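Local coordinates for protein probable glutathione S-transferase (Bordetella bronchiseptica RB50, PDB 3H1N) that probably catalyses the conjugation of glutathione to electrophilic substrates, acting as a glutathione S-transferase of two-domain fold, at residues H98-P103 against G179-A184; A184-Y189 against A218-L223. All coordinates share one frame; numbering follows the deposited sequence.

How the contacts relate
Contact 1 comes first along the chain and closes before contact 2 opens, with A184 shared between them and their centres about 12 Å apart. Both use helix 183-198. Contact 1 sets its start against the loop that joins helix 87-97, the last of the thioredoxin-like part, to helix 105-127, the first of the all-helical part; contact 2 packs its first turns on the end of helix 211-221. W181 bridges the two, its CZ3 lying 3.6 Å from L186 CD1 and its CD1 touching L223 CD1. The example illustrates how a single helix start can tie an interdomain linker to the interior of the C-terminal domain.

Contact 1: H98-P103 against G179-A184; sequences HGLAPP and GRWSYA
The guanidinium of R180 has G99 O over one face, standing 3.7 Å above the centre of the group, while W181 CZ3 lies in plane at its edge. The indole of W181 in turn carries R180 NH1 on one face, offset toward the rim. A bond within the segment fixes this edge-on arrangement: R180 NE donates to W181 O at 2.9 Å, nearly straight at 167° and almost in the guanidinium plane. The arginine gets there by a bend at chi3 (-78°), which folds its end back toward its own chain. L100 supplies the apolar partner. Its side chain runs beside that of W181 and points the same way, and CD2 meets W181 CH2 at 4.0 Å as well as R180 NH1. On the indole's pyrrole side, NE1 is tied to E225. Beyond these flat groups the contact turns to the helix start. Y183 N donates to L100 O at 2.9 Å, in the carbonyl plane, and S182 CA makes a CA-H...O contact of 3.1 Å with the same L100 O. A101 CB lies against the Y183 ring, 3.9 Å from CE2. S182 is the N-cap: its hydroxyl accepts weakly from A184 N, and D185 OD2 accepts from S182 N, consistent with the N-capping box of the glutathione transferase family. L100 and W181 also touch helix 34-43, so the contact sits where the two domains meet. Chemically, the linker carbonyl answers a first-turn N-H that the helix itself cannot pair, so helix start and linker are held together by both polar and apolar contacts.

Contact 2: A184-Y189 against A218-L223; sequences ADLSLY and ARVAEL
Y189 and V220 form the tight part of this contact. The valine crosses the tyrosine obliquely, CG1 coming to 3.5 Å from Y189 CG and CB lying beside Y189 CB at 3.6 Å. With its CG1 anti to the backbone N (chi1 176°), V220 sends that branch to the root of the tyrosine ring and also to L186, whose CD2 it meets at 3.7 Å, the two side chains crossing at about a right angle. The other branch, CG2, rests 3.8 Å from D185 O, a carbonyl already engaged by Y189 N inside the helix. An unusual first torsion for Y189, 147°, accompanies this close fit; L186 O lies in plane at the edge of its ring, and H217 meets the ring with planes inclined by about 20°. A221, though partly exposed, sets its methyl and adjoining backbone along the ring, CB 3.9 Å from Y189 CE1. Packing thins at L223, whose one link is CD1 to L186 CD2 at 4.0 Å. R219 and E222 are exposed and do not touch 184-189; R219 NH1 is bonded to G172 O. L226 of the next helix, 224-230, lies against both L186 and V220 and extends the apolar cluster. D185 directs its CB toward 218-223, yet its carboxylate is spent elsewhere, OD1 on L175 N and the other oxygen at the helix start. The helices therefore meet through branched aliphatic groups and one aromatic ring, with shape rather than polar pairing setting their fit, while the buried acid is answered by backbone N-H groups that probably stabilise its charge.

Contact 1: H98-P103 against G179-A184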
ATOM      1  N   HIS B  98      20.673  -3.683   0.269  1.00  9.78           N
ATOM      2  CA  HIS B  98      21.422  -3.875   1.517  1.00  9.89           C
ATOM      3  C   HIS B  98      21.142  -5.193   2.230  1.00 10.03           C
ATOM      4  O   HIS B  98      21.566  -5.387   3.372  1.00  9.65           O
ATOM      5  CB  HIS B  98      21.198  -2.693   2.469  1.00 10.17           C
ATOM      6  CG  HIS B  98      21.664  -1.386   1.907  1.00 10.69           C
ATOM      7  ND1 HIS B  98      22.949  -0.921   2.077  1.00 12.59           N
ATOM      8  CD2 HIS B  98      21.027  -0.462   1.149  1.00 11.58           C
ATOM      9  CE1 HIS B  98      23.084   0.239   1.456  1.00 11.33           C
ATOM     10  NE2 HIS B  98      21.933   0.539   0.884  1.00 11.34           N
ATOM     11  N   GLY B  99      20.441  -6.107   1.563  1.00  9.79           N
ATOM     12  CA  GLY B  99      20.219  -7.441   2.132  1.00  9.72           C
ATOM     13  C   GLY B  99      19.301  -7.462   3.351  1.00  9.64           C
ATOM     14  O   GLY B  99      19.451  -8.315   4.227  1.00  8.98           O
ATOM     15  N   LEU B 100      18.349  -6.531   3.411  1.00  9.37           N
ATOM     16  CA  LEU B 100      17.361  -6.514   4.511  1.00  9.52           C
ATOM     17  C   LEU B 100      16.136  -7.367   4.182  1.00  9.39           C
ATOM     18  O   LEU B 100      15.111  -7.320   4.878  1.00  9.78           O
ATOM     19  CB  LEU B 100      16.939  -5.074   4.849  1.00  9.16           C
ATOM     20  CG  LEU B 100      18.075  -4.062   5.044  1.00  9.27           C
ATOM     21  CD1 LEU B 100      17.522  -2.755   5.567  1.00  9.01           C
ATOM     22  CD2 LEU B 100      19.160  -4.618   5.977  1.00  9.82           C
ATOM     23  N   ALA B 101      16.234  -8.114   3.087  1.00  9.66           N
ATOM     24  CA  ALA B 101      15.198  -9.044   2.669  1.00  9.45           C
ATOM     25  C   ALA B 101      15.884 -10.236   1.992  1.00  9.47           C
ATOM     26  O   ALA B 101      17.068 -10.142   1.641  1.00  8.82           O
ATOM     27  CB  ALA B 101      14.230  -8.360   1.716  1.00  9.86           C
ATOM     28  N   PRO B 102      15.148 -11.354   1.795  1.00  9.41           N
ATOM     29  CA  PRO B 102      15.749 -12.563   1.232  1.00  9.33           C
ATOM     30  C   PRO B 102      16.396 -12.305  -0.135  1.00  9.21           C
ATOM     31  O   PRO B 102      16.021 -11.347  -0.814  1.00  9.72           O
ATOM     32  CB  PRO B 102      14.557 -13.524   1.119  1.00  9.31           C
ATOM     33  CG  PRO B 102      13.593 -13.058   2.157  1.00  9.79           C
ATOM     34  CD  PRO B 102      13.735 -11.565   2.164  1.00  9.33           C
ATOM     35  N   PRO B 103      17.391 -13.135  -0.520  1.00  9.27           N
ATOM     36  CA  PRO B 103      18.079 -12.927  -1.794  1.00  9.26           C
ATOM     37  C   PRO B 103      17.261 -13.411  -2.994  1.00  9.23           C
ATOM     38  O   PRO B 103      17.545 -13.035  -4.127  1.00  9.50           O
ATOM     39  CB  PRO B 103      19.371 -13.745  -1.639  1.00  9.37           C
ATOM     40  CG  PRO B 103      19.078 -14.766  -0.594  1.00  9.39           C
ATOM     41  CD  PRO B 103      18.045 -14.165   0.316  1.00  9.41           C
ATOM     42  N   GLY B 179      16.945 -16.796   7.478  1.00 20.17           N
ATOM     43  CA  GLY B 179      17.880 -17.071   8.562  1.00 19.52           C
ATOM     44  C   GLY B 179      18.277 -15.877   9.413  1.00 19.13           C
ATOM     45  O   GLY B 179      19.225 -15.965  10.199  1.00 19.26           O
ATOM     46  N   ARG B 180      17.546 -14.771   9.262  1.00 18.24           N
ATOM     47  CA  ARG B 180      17.749 -13.528  10.034  1.00 17.35           C
ATOM     48  C   ARG B 180      16.517 -12.625   9.922  1.00 16.15           C
ATOM     49  O   ARG B 180      15.615 -12.909   9.129  1.00 16.03           O
ATOM     50  CB  ARG B 180      18.991 -12.768   9.552  1.00 17.32           C
ATOM     51  CG  ARG B 180      19.055 -12.514   8.049  1.00 18.87           C
ATOM     52  CD  ARG B 180      19.988 -11.354   7.726  1.00 20.13           C
ATOM     53  NE  ARG B 180      19.346 -10.065   7.991  1.00 21.52           N
ATOM     54  CZ  ARG B 180      19.940  -8.877   7.872  1.00 21.98           C
ATOM     55  NH1 ARG B 180      19.260  -7.769   8.134  1.00 21.62           N
ATOM     56  NH2 ARG B 180      21.212  -8.787   7.500  1.00 20.74           N
ATOM     57  N   TRP B 181      16.479 -11.539  10.698  1.00 15.05           N
ATOM     58  CA  TRP B 181      15.404 -10.543  10.546  1.00 13.55           C
ATOM     59  C   TRP B 181      15.429  -9.907   9.161  1.00 12.44           C
ATOM     60  O   TRP B 181      16.495  -9.767   8.558  1.00 11.95           O
ATOM     61  CB  TRP B 181      15.426  -9.449  11.636  1.00 13.49           C
ATOM     62  CG  TRP B 181      16.691  -8.587  11.706  1.00 14.22           C
ATOM     63  CD1 TRP B 181      17.754  -8.769  12.549  1.00 14.71           C
ATOM     64  CD2 TRP B 181      16.994  -7.414  10.928  1.00 13.80           C
ATOM     65  NE1 TRP B 181      18.701  -7.789  12.338  1.00 15.57           N
ATOM     66  CE2 TRP B 181      18.263  -6.948  11.350  1.00 14.16           C
ATOM     67  CE3 TRP B 181      16.322  -6.717   9.912  1.00 12.67           C
ATOM     68  CZ2 TRP B 181      18.879  -5.813  10.785  1.00 13.27           C
ATOM     69  CZ3 TRP B 181      16.930  -5.588   9.354  1.00 13.65           C
ATOM     70  CH2 TRP B 181      18.194  -5.148   9.790  1.00 14.07           C
ATOM     71  N   SER B 182      14.238  -9.560   8.677  1.00 11.02           N
ATOM     72  CA  SER B 182      14.046  -8.775   7.460  1.00 10.31           C
ATOM     73  C   SER B 182      13.406  -7.448   7.868  1.00 10.09           C
ATOM     74  O   SER B 182      13.006  -7.281   9.025  1.00  9.47           O
ATOM     75  CB  SER B 182      13.118  -9.509   6.491  1.00 10.03           C
ATOM     76  OG  SER B 182      11.774  -9.450   6.959  1.00  9.99           O
ATOM     77  N   TYR B 183      13.277  -6.499   6.935  1.00  9.85           N
ATOM     78  CA  TYR B 183      12.655  -5.232   7.316  1.00  9.82           C
ATOM     79  C   TYR B 183      11.183  -5.372   7.741  1.00 10.23           C
ATOM     80  O   TYR B 183      10.704  -4.578   8.547  1.00 11.20           O
ATOM     81  CB  TYR B 183      12.833  -4.168   6.245  1.00  9.44           C
ATOM     82  CG  TYR B 183      12.168  -4.446   4.924  1.00  9.10           C
ATOM     83  CD1 TYR B 183      10.795  -4.256   4.757  1.00  8.89           C
ATOM     84  CD2 TYR B 183      12.922  -4.819   3.812  1.00  9.54           C
ATOM     85  CE1 TYR B 183      10.181  -4.472   3.515  1.00  8.55           C
ATOM     86  CE2 TYR B 183      12.320  -5.029   2.568  1.00  8.44           C
ATOM     87  CZ  TYR B 183      10.950  -4.862   2.429  1.00  8.01           C
ATOM     88  OH  TYR B 183      10.341  -5.052   1.191  1.00  8.53           O
ATOM     89  N   ALA B 184      10.485  -6.381   7.208  1.00  9.86           N
ATOM     90  CA  ALA B 184       9.108  -6.665   7.615  1.00  9.85           C
ATOM     91  C   ALA B 184       9.020  -7.101   9.094  1.00  9.93           C
ATOM     92  O   ALA B 184       8.040  -6.780   9.785  1.00  9.85           O
ATOM     93  CB  ALA B 184       8.482  -7.703   6.703  1.00 10.41           C
TER

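Contact 2: A184-Y189 against A218-L223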
ATOM      1  N   ALA B 184      10.485  -6.381   7.208  1.00  9.86           N
ATOM      2  CA  ALA B 184       9.108  -6.665   7.615  1.00  9.85           C
ATOM      3  C   ALA B 184       9.020  -7.101   9.094  1.00  9.93           C
ATOM      4  O   ALA B 184       8.040  -6.780   9.785  1.00  9.85           O
ATOM      5  CB  ALA B 184       8.482  -7.703   6.703  1.00 10.41           C
ATOM      6  N   ASP B 185      10.036  -7.811   9.575  1.00  9.23           N
ATOM      7  CA  ASP B 185      10.109  -8.147  11.004  1.00  9.57           C
ATOM      8  C   ASP B 185      10.220  -6.897  11.877  1.00  9.59           C
ATOM      9  O   ASP B 185       9.569  -6.812  12.935  1.00  9.03           O
ATOM     10  CB  ASP B 185      11.260  -9.118  11.311  1.00 10.08           C
ATOM     11  CG  ASP B 185      11.133 -10.427  10.567  1.00 10.51           C
ATOM     12  OD1 ASP B 185      10.341 -11.289  10.991  1.00 10.70           O
ATOM     13  OD2 ASP B 185      11.849 -10.602   9.559  1.00 11.10           O
ATOM     14  N   LEU B 186      11.042  -5.929  11.447  1.00  9.00           N
ATOM     15  CA  LEU B 186      11.165  -4.662  12.192  1.00  9.00           C
ATOM     16  C   LEU B 186       9.860  -3.874  12.168  1.00  8.91           C
ATOM     17  O   LEU B 186       9.429  -3.322  13.180  1.00  9.28           O
ATOM     18  CB  LEU B 186      12.295  -3.797  11.635  1.00  8.79           C
ATOM     19  CG  LEU B 186      13.687  -4.409  11.518  1.00  8.67           C
ATOM     20  CD1 LEU B 186      14.651  -3.327  11.036  1.00 10.16           C
ATOM     21  CD2 LEU B 186      14.170  -5.021  12.856  1.00  8.83           C
ATOM     22  N   SER B 187       9.226  -3.841  11.007  1.00  8.64           N
ATOM     23  CA  SER B 187       7.949  -3.163  10.851  1.00  8.94           C
ATOM     24  C   SER B 187       6.875  -3.804  11.730  1.00  8.78           C
ATOM     25  O   SER B 187       6.024  -3.104  12.297  1.00  9.09           O
ATOM     26  CB  SER B 187       7.533  -3.206   9.380  1.00  8.58           C
ATOM     27  OG  SER B 187       8.455  -2.453   8.592  1.00  9.79           O
ATOM     28  N   LEU B 188       6.921  -5.131  11.849  1.00  8.79           N
ATOM     29  CA  LEU B 188       5.907  -5.863  12.608  1.00  9.08           C
ATOM     30  C   LEU B 188       6.067  -5.536  14.088  1.00  9.11           C
ATOM     31  O   LEU B 188       5.076  -5.281  14.806  1.00  8.45           O
ATOM     32  CB  LEU B 188       5.995  -7.378  12.347  1.00  8.82           C
ATOM     33  CG  LEU B 188       4.938  -8.292  13.023  1.00  9.30           C
ATOM     34  CD1 LEU B 188       3.487  -7.838  12.728  1.00 10.93           C
ATOM     35  CD2 LEU B 188       5.135  -9.753  12.622  1.00  6.23           C
ATOM     36  N   TYR B 189       7.315  -5.502  14.537  1.00  9.55           N
ATOM     37  CA  TYR B 189       7.602  -5.059  15.898  1.00  9.90           C
ATOM     38  C   TYR B 189       7.012  -3.658  16.120  1.00 10.20           C
ATOM     39  O   TYR B 189       6.356  -3.402  17.146  1.00  9.80           O
ATOM     40  CB  TYR B 189       9.121  -5.091  16.196  1.00 10.08           C
ATOM     41  CG  TYR B 189       9.576  -3.995  17.137  1.00 11.71           C
ATOM     42  CD1 TYR B 189       9.611  -4.192  18.523  1.00 11.62           C
ATOM     43  CD2 TYR B 189       9.972  -2.754  16.640  1.00 13.39           C
ATOM     44  CE1 TYR B 189      10.000  -3.175  19.366  1.00 13.48           C
ATOM     45  CE2 TYR B 189      10.346  -1.739  17.472  1.00 13.50           C
ATOM     46  CZ  TYR B 189      10.368  -1.948  18.821  1.00 13.93           C
ATOM     47  OH  TYR B 189      10.756  -0.917  19.631  1.00 17.05           O
ATOM     48  N   ALA B 218       9.258  -9.081  21.033  1.00 11.68           N
ATOM     49  CA  ALA B 218      10.284  -9.057  22.073  1.00 12.15           C
ATOM     50  C   ALA B 218      11.683  -9.274  21.492  1.00 12.31           C
ATOM     51  O   ALA B 218      12.650  -8.698  21.977  1.00 12.60           O
ATOM     52  CB  ALA B 218       9.988 -10.088  23.140  1.00 12.37           C
ATOM     53  N   ARG B 219      11.775 -10.111  20.461  1.00 11.96           N
ATOM     54  CA  ARG B 219      13.049 -10.449  19.846  1.00 11.78           C
ATOM     55  C   ARG B 219      13.660  -9.205  19.181  1.00 11.25           C
ATOM     56  O   ARG B 219      14.841  -8.905  19.363  1.00 10.35           O
ATOM     57  CB  ARG B 219      12.850 -11.579  18.829  1.00 12.17           C
ATOM     58  CG  ARG B 219      14.128 -12.299  18.444  1.00 15.10           C
ATOM     59  CD  ARG B 219      13.895 -13.461  17.465  1.00 16.09           C
ATOM     60  NE  ARG B 219      15.174 -14.107  17.149  1.00 17.47           N
ATOM     61  CZ  ARG B 219      15.345 -15.068  16.244  1.00 18.57           C
ATOM     62  NH1 ARG B 219      14.315 -15.508  15.533  1.00 18.35           N
ATOM     63  NH2 ARG B 219      16.559 -15.571  16.031  1.00 19.34           N
ATOM     64  N   VAL B 220      12.843  -8.481  18.419  1.00  9.84           N
ATOM     65  CA  VAL B 220      13.303  -7.262  17.762  1.00 10.42           C
ATOM     66  C   VAL B 220      13.691  -6.191  18.766  1.00 10.68           C
ATOM     67  O   VAL B 220      14.696  -5.497  18.590  1.00 10.99           O
ATOM     68  CB  VAL B 220      12.238  -6.689  16.814  1.00  9.96           C
ATOM     69  CG1 VAL B 220      12.719  -5.347  16.212  1.00 11.19           C
ATOM     70  CG2 VAL B 220      11.934  -7.682  15.716  1.00  9.75           C
ATOM     71  N   ALA B 221      12.875  -6.049  19.808  1.00 11.19           N
ATOM     72  CA  ALA B 221      13.133  -5.096  20.871  1.00 11.56           C
ATOM     73  C   ALA B 221      14.514  -5.303  21.491  1.00 11.78           C
ATOM     74  O   ALA B 221      15.136  -4.336  21.925  1.00 11.97           O
ATOM     75  CB  ALA B 221      12.060  -5.193  21.938  1.00 11.53           C
ATOM     76  N   GLU B 222      14.986  -6.554  21.502  1.00 12.05           N
ATOM     77  CA  GLU B 222      16.279  -6.935  22.094  1.00 12.42           C
ATOM     78  C   GLU B 222      17.483  -6.989  21.136  1.00 11.45           C
ATOM     79  O   GLU B 222      18.590  -7.267  21.561  1.00 10.65           O
ATOM     80  CB  GLU B 222      16.164  -8.302  22.792  1.00 13.63           C
ATOM     81  CG  GLU B 222      15.067  -8.399  23.837  1.00 16.29           C
ATOM     82  CD  GLU B 222      15.349  -7.544  25.054  1.00 22.98           C
ATOM     83  OE1 GLU B 222      16.492  -7.592  25.563  1.00 22.85           O
ATOM     84  OE2 GLU B 222      14.428  -6.818  25.496  1.00 26.68           O
ATOM     85  N   LEU B 223      17.272  -6.746  19.845  1.00 10.67           N
ATOM     86  CA  LEU B 223      18.372  -6.815  18.879  1.00 10.36           C
ATOM     87  C   LEU B 223      19.515  -5.874  19.253  1.00 10.40           C
ATOM     88  O   LEU B 223      19.271  -4.689  19.502  1.00 10.47           O
ATOM     89  CB  LEU B 223      17.852  -6.467  17.477  1.00  9.77           C
ATOM     90  CG  LEU B 223      17.031  -7.564  16.810  1.00 10.73           C
ATOM     91  CD1 LEU B 223      16.421  -7.022  15.504  1.00  9.31           C
ATOM     92  CD2 LEU B 223      17.874  -8.812  16.554  1.00  9.33           C
TER